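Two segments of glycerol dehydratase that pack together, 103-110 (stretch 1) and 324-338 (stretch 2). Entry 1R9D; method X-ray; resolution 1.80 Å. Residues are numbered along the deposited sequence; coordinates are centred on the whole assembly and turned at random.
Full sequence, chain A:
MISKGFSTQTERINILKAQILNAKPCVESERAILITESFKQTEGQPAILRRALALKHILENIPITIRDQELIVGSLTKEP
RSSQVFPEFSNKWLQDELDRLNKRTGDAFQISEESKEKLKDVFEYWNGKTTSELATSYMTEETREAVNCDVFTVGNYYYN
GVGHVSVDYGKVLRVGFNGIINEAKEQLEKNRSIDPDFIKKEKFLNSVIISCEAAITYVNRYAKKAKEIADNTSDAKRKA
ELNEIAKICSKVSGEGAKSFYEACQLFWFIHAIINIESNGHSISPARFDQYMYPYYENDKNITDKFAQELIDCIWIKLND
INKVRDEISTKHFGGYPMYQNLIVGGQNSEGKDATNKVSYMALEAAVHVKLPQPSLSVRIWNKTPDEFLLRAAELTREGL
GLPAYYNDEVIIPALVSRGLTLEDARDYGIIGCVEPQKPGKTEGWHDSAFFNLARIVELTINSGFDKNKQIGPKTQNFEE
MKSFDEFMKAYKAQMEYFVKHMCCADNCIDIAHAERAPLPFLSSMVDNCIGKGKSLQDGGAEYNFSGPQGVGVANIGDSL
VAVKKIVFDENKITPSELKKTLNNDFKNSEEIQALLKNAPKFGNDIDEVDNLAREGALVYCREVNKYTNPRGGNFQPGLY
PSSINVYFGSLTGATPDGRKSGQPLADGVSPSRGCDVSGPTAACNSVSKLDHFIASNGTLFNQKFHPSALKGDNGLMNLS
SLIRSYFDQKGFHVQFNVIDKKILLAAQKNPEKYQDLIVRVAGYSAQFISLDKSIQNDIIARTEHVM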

ATOM      1  N   LYS A 103      16.205  31.787 -19.025  1.00 39.22           N
ATOM      2  CA  LYS A 103      17.585  32.143 -19.322  1.00 39.42           C
ATOM      3  C   LYS A 103      18.366  31.022 -20.007  1.00 38.89           C
ATOM      4  O   LYS A 103      19.557  31.165 -20.276  1.00 38.12           O
ATOM      5  CB  LYS A 103      18.293  32.577 -18.036  1.00 39.62           C
ATOM      6  CG  LYS A 103      17.652  33.805 -17.405  1.00 40.41           C
ATOM      7  CD  LYS A 103      18.239  34.124 -16.047  1.00 42.78           C
ATOM      8  CE  LYS A 103      17.456  35.250 -15.382  1.00 43.98           C
ATOM      9  NZ  LYS A 103      17.929  35.520 -14.000  1.00 45.66           N
ATOM     10  N   ARG A 104      17.691  29.911 -20.292  1.00 38.51           N
ATOM     11  CA  ARG A 104      18.335  28.779 -20.956  1.00 38.32           C
ATOM     12  C   ARG A 104      18.623  29.121 -22.414  1.00 38.86           C
ATOM     13  O   ARG A 104      17.968  29.989 -22.996  1.00 39.32           O
ATOM     14  CB  ARG A 104      17.422  27.554 -20.942  1.00 36.33           C
ATOM     15  CG  ARG A 104      17.044  27.017 -19.580  1.00 34.89           C
ATOM     16  CD  ARG A 104      16.007  25.919 -19.769  1.00 32.77           C
ATOM     17  NE  ARG A 104      15.772  25.140 -18.561  1.00 31.22           N
ATOM     18  CZ  ARG A 104      14.961  24.088 -18.509  1.00 29.47           C
ATOM     19  NH1 ARG A 104      14.312  23.697 -19.596  1.00 28.20           N
ATOM     20  NH2 ARG A 104      14.802  23.424 -17.373  1.00 28.64           N
ATOM     21  N   THR A 105      19.600  28.434 -23.001  1.00 39.75           N
ATOM     22  CA  THR A 105      19.936  28.642 -24.406  1.00 40.78           C
ATOM     23  C   THR A 105      18.875  27.868 -25.174  1.00 40.03           C
ATOM     24  O   THR A 105      17.997  28.449 -25.812  1.00 41.25           O
ATOM     25  CB  THR A 105      21.303  28.042 -24.776  1.00 41.55           C
ATOM     26  OG1 THR A 105      22.077  27.825 -23.592  1.00 43.50           O
ATOM     27  CG2 THR A 105      22.054  28.990 -25.692  1.00 44.33           C
ATOM     28  N   GLY A 106      18.966  26.544 -25.093  1.00 37.85           N
ATOM     29  CA  GLY A 106      18.002  25.690 -25.759  1.00 35.43           C
ATOM     30  C   GLY A 106      16.960  25.241 -24.751  1.00 33.69           C
ATOM     31  O   GLY A 106      17.173  25.361 -23.548  1.00 33.47           O
ATOM     32  N   ASP A 107      15.840  24.720 -25.239  1.00 32.99           N
ATOM     33  CA  ASP A 107      14.759  24.254 -24.373  1.00 31.64           C
ATOM     34  C   ASP A 107      14.356  25.292 -23.334  1.00 31.30           C
ATOM     35  O   ASP A 107      14.120  24.963 -22.174  1.00 30.98           O
ATOM     36  CB  ASP A 107      15.154  22.954 -23.663  1.00 30.54           C
ATOM     37  CG  ASP A 107      15.266  21.779 -24.621  1.00 32.19           C
ATOM     38  OD1 ASP A 107      16.321  21.632 -25.271  1.00 31.65           O
ATOM     39  OD2 ASP A 107      14.289  21.009 -24.731  1.00 32.32           O
ATOM     40  N   ALA A 108      14.282  26.549 -23.754  1.00 30.98           N
ATOM     41  CA  ALA A 108      13.898  27.611 -22.839  1.00 30.94           C
ATOM     42  C   ALA A 108      12.384  27.615 -22.657  1.00 30.11           C
ATOM     43  O   ALA A 108      11.634  27.296 -23.581  1.00 29.62           O
ATOM     44  CB  ALA A 108      14.369  28.964 -23.377  1.00 30.75           C
ATOM     45  N   PHE A 109      11.943  27.959 -21.452  1.00 29.49           N
ATOM     46  CA  PHE A 109      10.520  28.046 -21.153  1.00 29.45           C
ATOM     47  C   PHE A 109      10.233  29.378 -20.473  1.00 29.65           C
ATOM     48  O   PHE A 109      11.043  29.872 -19.688  1.00 29.06           O
ATOM     49  CB  PHE A 109      10.063  26.921 -20.215  1.00 29.23           C
ATOM     50  CG  PHE A 109       9.825  25.607 -20.902  1.00 28.85           C
ATOM     51  CD1 PHE A 109      10.870  24.715 -21.118  1.00 28.97           C
ATOM     52  CD2 PHE A 109       8.547  25.254 -21.318  1.00 28.41           C
ATOM     53  CE1 PHE A 109      10.642  23.490 -21.735  1.00 27.34           C
ATOM     54  CE2 PHE A 109       8.308  24.032 -21.937  1.00 28.97           C
ATOM     55  CZ  PHE A 109       9.357  23.148 -22.146  1.00 26.58           C
ATOM     56  N   GLN A 110       9.079  29.951 -20.786  1.00 30.28           N
ATOM     57  CA  GLN A 110       8.663  31.209 -20.179  1.00 32.49           C
ATOM     58  C   GLN A 110       7.705  30.843 -19.047  1.00 32.91           C
ATOM     59  O   GLN A 110       7.115  29.766 -19.056  1.00 32.40           O
ATOM     60  CB  GLN A 110       7.921  32.080 -21.200  1.00 33.43           C
ATOM     61  CG  GLN A 110       8.667  32.307 -22.509  1.00 36.45           C
ATOM     62  CD  GLN A 110      10.060  32.859 -22.294  1.00 38.15           C
ATOM     63  OE1 GLN A 110      10.236  33.889 -21.643  1.00 40.07           O
ATOM     64  NE2 GLN A 110      11.063  32.173 -22.839  1.00 38.80           N
ATOM     65  N   VAL A 324       8.083  20.340 -19.626  1.00 26.68           N
ATOM     66  CA  VAL A 324       9.239  20.976 -19.008  1.00 26.68           C
ATOM     67  C   VAL A 324       9.936  19.981 -18.070  1.00 27.68           C
ATOM     68  O   VAL A 324       9.279  19.208 -17.365  1.00 27.64           O
ATOM     69  CB  VAL A 324       8.826  22.251 -18.221  1.00 27.30           C
ATOM     70  CG1 VAL A 324       7.922  21.880 -17.049  1.00 26.22           C
ATOM     71  CG2 VAL A 324      10.063  22.989 -17.741  1.00 26.21           C
ATOM     72  N   ARG A 325      11.267  19.990 -18.086  1.00 26.70           N
ATOM     73  CA  ARG A 325      12.067  19.097 -17.251  1.00 26.69           C
ATOM     74  C   ARG A 325      13.157  19.902 -16.549  1.00 26.68           C
ATOM     75  O   ARG A 325      13.504  20.995 -16.998  1.00 26.74           O
ATOM     76  CB  ARG A 325      12.742  18.015 -18.109  1.00 26.31           C
ATOM     77  CG  ARG A 325      11.812  17.223 -19.015  1.00 26.67           C
ATOM     78  CD  ARG A 325      12.572  16.081 -19.696  1.00 25.48           C
ATOM     79  NE  ARG A 325      11.712  15.240 -20.529  1.00 25.85           N
ATOM     80  CZ  ARG A 325      11.267  15.570 -21.739  1.00 25.16           C
ATOM     81  NH1 ARG A 325      11.598  16.734 -22.284  1.00 25.39           N
ATOM     82  NH2 ARG A 325      10.488  14.730 -22.405  1.00 24.21           N
ATOM     83  N   ASP A 326      13.708  19.362 -15.464  1.00 25.97           N
ATOM     84  CA  ASP A 326      14.765  20.061 -14.741  1.00 26.55           C
ATOM     85  C   ASP A 326      15.965  20.265 -15.673  1.00 27.47           C
ATOM     86  O   ASP A 326      16.081  19.592 -16.705  1.00 26.93           O
ATOM     87  CB  ASP A 326      15.189  19.281 -13.491  1.00 26.01           C
ATOM     88  CG  ASP A 326      15.821  17.942 -13.821  1.00 27.60           C
ATOM     89  OD1 ASP A 326      15.079  16.947 -13.975  1.00 27.73           O
ATOM     90  OD2 ASP A 326      17.064  17.896 -13.927  1.00 26.61           O
ATOM     91  N   GLU A 327      16.856  21.183 -15.308  1.00 27.98           N
ATOM     92  CA  GLU A 327      18.009  21.500 -16.154  1.00 30.08           C
ATOM     93  C   GLU A 327      18.962  20.366 -16.493  1.00 29.52           C
ATOM     94  O   GLU A 327      19.554  20.364 -17.574  1.00 30.56           O
ATOM     95  CB  GLU A 327      18.798  22.684 -15.573  1.00 31.18           C
ATOM     96  CG  GLU A 327      19.142  22.587 -14.106  1.00 35.39           C
ATOM     97  CD  GLU A 327      19.788  23.866 -13.590  1.00 37.77           C
ATOM     98  OE1 GLU A 327      19.304  24.966 -13.940  1.00 39.01           O
ATOM     99  OE2 GLU A 327      20.776  23.775 -12.834  1.00 40.11           O
ATOM    100  N   ILE A 328      19.121  19.406 -15.592  1.00 29.18           N
ATOM    101  CA  ILE A 328      20.006  18.279 -15.870  1.00 28.69           C
ATOM    102  C   ILE A 328      19.311  17.292 -16.809  1.00 28.13           C
ATOM    103  O   ILE A 328      19.871  16.882 -17.828  1.00 27.57           O
ATOM    104  CB  ILE A 328      20.419  17.558 -14.567  1.00 30.14           C
ATOM    105  CG1 ILE A 328      21.197  18.521 -13.666  1.00 30.82           C
ATOM    106  CG2 ILE A 328      21.276  16.341 -14.886  1.00 29.60           C
ATOM    107  CD1 ILE A 328      22.428  19.129 -14.329  1.00 33.70           C
ATOM    108  N   SER A 329      18.082  16.918 -16.475  1.00 26.86           N
ATOM    109  CA  SER A 329      17.326  15.987 -17.304  1.00 26.43           C
ATOM    110  C   SER A 329      17.134  16.545 -18.710  1.00 25.86           C
ATOM    111  O   SER A 329      17.031  15.796 -19.684  1.00 25.38           O
ATOM    112  CB  SER A 329      15.963  15.705 -16.665  1.00 25.82           C
ATOM    113  OG  SER A 329      16.133  15.153 -15.375  1.00 25.49           O
ATOM    114  N   THR A 330      17.087  17.869 -18.818  1.00 25.71           N
ATOM    115  CA  THR A 330      16.909  18.493 -20.116  1.00 24.71           C
ATOM    116  C   THR A 330      18.097  18.176 -21.025  1.00 24.51           C
ATOM    117  O   THR A 330      17.969  18.198 -22.249  1.00 24.32           O
ATOM    118  CB  THR A 330      16.741  20.017 -19.976  1.00 25.26           C
ATOM    119  OG1 THR A 330      15.578  20.281 -19.181  1.00 26.77           O
ATOM    120  CG2 THR A 330      16.568  20.662 -21.341  1.00 26.06           C
ATOM    121  N   LYS A 331      19.244  17.879 -20.420  1.00 24.31           N
ATOM    122  CA  LYS A 331      20.440  17.528 -21.183  1.00 25.54           C
ATOM    123  C   LYS A 331      20.281  16.120 -21.762  1.00 25.78           C
ATOM    124  O   LYS A 331      20.870  15.798 -22.796  1.00 26.53           O
ATOM    125  CB  LYS A 331      21.682  17.570 -20.291  1.00 26.77           C
ATOM    126  CG  LYS A 331      21.995  18.933 -19.693  1.00 28.70           C
ATOM    127  CD  LYS A 331      23.132  18.817 -18.685  1.00 30.25           C
ATOM    128  CE  LYS A 331      23.401  20.132 -17.963  1.00 32.32           C
ATOM    129  NZ  LYS A 331      23.875  21.202 -18.875  1.00 34.07           N
ATOM    130  N   HIS A 332      19.483  15.291 -21.089  1.00 25.36           N
ATOM    131  CA  HIS A 332      19.225  13.917 -21.531  1.00 25.28           C
ATOM    132  C   HIS A 332      18.190  13.884 -22.646  1.00 25.41           C
ATOM    133  O   HIS A 332      18.200  12.982 -23.486  1.00 25.82           O
ATOM    134  CB  HIS A 332      18.663  13.054 -20.392  1.00 24.62           C
ATOM    135  CG  HIS A 332      19.447  13.108 -19.121  1.00 24.90           C
ATOM    136  ND1 HIS A 332      19.037  12.453 -17.978  1.00 25.91           N
ATOM    137  CD2 HIS A 332      20.598  13.742 -18.798  1.00 25.68           C
ATOM    138  CE1 HIS A 332      19.901  12.683 -17.006  1.00 25.26           C
ATOM    139  NE2 HIS A 332      20.857  13.465 -17.478  1.00 25.70           N
ATOM    140  N   PHE A 333      17.281  14.857 -22.638  1.00 25.29           N
ATOM    141  CA  PHE A 333      16.207  14.922 -23.623  1.00 24.99           C
ATOM    142  C   PHE A 333      16.113  16.322 -24.238  1.00 25.76           C
ATOM    143  O   PHE A 333      15.165  17.059 -23.969  1.00 25.44           O
ATOM    144  CB  PHE A 333      14.866  14.575 -22.960  1.00 24.61           C
ATOM    145  CG  PHE A 333      14.911  13.355 -22.064  1.00 24.98           C
ATOM    146  CD1 PHE A 333      14.999  13.490 -20.683  1.00 25.83           C
ATOM    147  CD2 PHE A 333      14.852  12.073 -22.607  1.00 24.77           C
ATOM    148  CE1 PHE A 333      15.025  12.368 -19.851  1.00 25.44           C
ATOM    149  CE2 PHE A 333      14.879  10.940 -21.784  1.00 23.64           C
ATOM    150  CZ  PHE A 333      14.965  11.087 -20.406  1.00 25.30           C
ATOM    151  N   GLY A 334      17.077  16.683 -25.079  1.00 24.69           N
ATOM    152  CA  GLY A 334      17.058  18.012 -25.670  1.00 25.16           C
ATOM    153  C   GLY A 334      16.165  18.232 -26.875  1.00 25.63           C
ATOM    154  O   GLY A 334      15.916  17.315 -27.653  1.00 25.68           O
ATOM    155  N   GLY A 335      15.674  19.464 -27.024  1.00 26.49           N
ATOM    156  CA  GLY A 335      14.834  19.801 -28.164  1.00 26.35           C
ATOM    157  C   GLY A 335      13.324  19.673 -28.018  1.00 26.22           C
ATOM    158  O   GLY A 335      12.639  19.365 -28.996  1.00 26.41           O
ATOM    159  N   TYR A 336      12.802  19.908 -26.813  1.00 26.73           N
ATOM    160  CA  TYR A 336      11.359  19.819 -26.556  1.00 26.51           C
ATOM    161  C   TYR A 336      10.749  18.507 -27.060  1.00 25.76           C
ATOM    162  O   TYR A 336       9.658  18.515 -27.629  1.00 26.76           O
ATOM    163  CB  TYR A 336      10.622  20.957 -27.265  1.00 26.80           C
ATOM    164  CG  TYR A 336      11.038  22.362 -26.894  1.00 27.71           C
ATOM    165  CD1 TYR A 336      11.347  23.291 -27.888  1.00 27.88           C
ATOM    166  CD2 TYR A 336      11.048  22.790 -25.566  1.00 27.82           C
ATOM    167  CE1 TYR A 336      11.651  24.616 -27.573  1.00 29.12           C
ATOM    168  CE2 TYR A 336      11.353  24.121 -25.241  1.00 29.07           C
ATOM    169  CZ  TYR A 336      11.650  25.023 -26.252  1.00 29.24           C
ATOM    170  OH  TYR A 336      11.936  26.343 -25.952  1.00 30.91           O
ATOM    171  N   PRO A 337      11.426  17.364 -26.845  1.00 25.29           N
ATOM    172  CA  PRO A 337      10.908  16.073 -27.315  1.00 24.20           C
ATOM    173  C   PRO A 337       9.833  15.371 -26.479  1.00 23.37           C
ATOM    174  O   PRO A 337       9.885  15.382 -25.252  1.00 24.17           O
ATOM    175  CB  PRO A 337      12.172  15.228 -27.403  1.00 23.38           C
ATOM    176  CG  PRO A 337      12.909  15.671 -26.177  1.00 24.00           C
ATOM    177  CD  PRO A 337      12.751  17.193 -26.220  1.00 25.32           C
ATOM    178  N   MET A 338       8.872  14.753 -27.168  1.00 22.70           N
ATOM    179  CA  MET A 338       7.806  13.987 -26.519  1.00 24.29           C
ATOM    180  C   MET A 338       7.921  12.519 -26.927  1.00 23.02           C
ATOM    181  O   MET A 338       7.300  11.647 -26.316  1.00 24.22           O
ATOM    182  CB  MET A 338       6.419  14.517 -26.898  1.00 24.24           C
ATOM    183  CG  MET A 338       6.074  15.859 -26.253  1.00 25.02           C
ATOM    184  SD  MET A 338       6.404  15.922 -24.486  1.00 27.11           S
ATOM    185  CE  MET A 338       5.260  14.673 -23.851  1.00 27.28           C
TER
HETATM  186  O   HOH W   1      12.979  21.201 -20.102  1.00 26.09           O

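Stretch 2 enters the contact at Val-324, which covers one face of the Phe-109 ring: its CB lies 4.0 Å from the ring centroid, almost on the ring normal, and its CG2 is 3.9 Å from Phe-109 CD1. At Arg-325 the contact becomes polar. Arg-325 O accepts a hydrogen bond from Arg-104 NH2 (2.8 Å), lying near the guanidinium plane, where an N-H can point straight at it. Arg-104 NH1 meanwhile donates to Asp-107 O (2.9 Å), so one guanidinium ties its own loop to stretch 2. Water 1 extends this link, accepting from Arg-104 NH1 and Arg-325 N and donating to Thr-330 OG1, each at 2.9 Å.

Asp-326 caps the short helix that follows, its OD2 accepting from Ser-329 N (2.9 Å). From that helix Thr-330 points toward stretch 1, with CB over a face of the Arg-104 guanidinium and CG2 3.6 Å from Asp-107 CB.

Beyond the helix, the Asp-107 carboxylate engages two successive backbone amides: Gly-335 N donates to OD1 (2.9 Å) and Tyr-336 N to OD2 (2.8 Å). Gly-335 adopts backbone angles that by themselves call for glycine. The Tyr-336 side chain then reaches back, its OH donating to Ala-108 O (2.6 Å) while its ring edge is turned toward the Phe-109 face in an offset edge-to-face pair, the planes perpendicular.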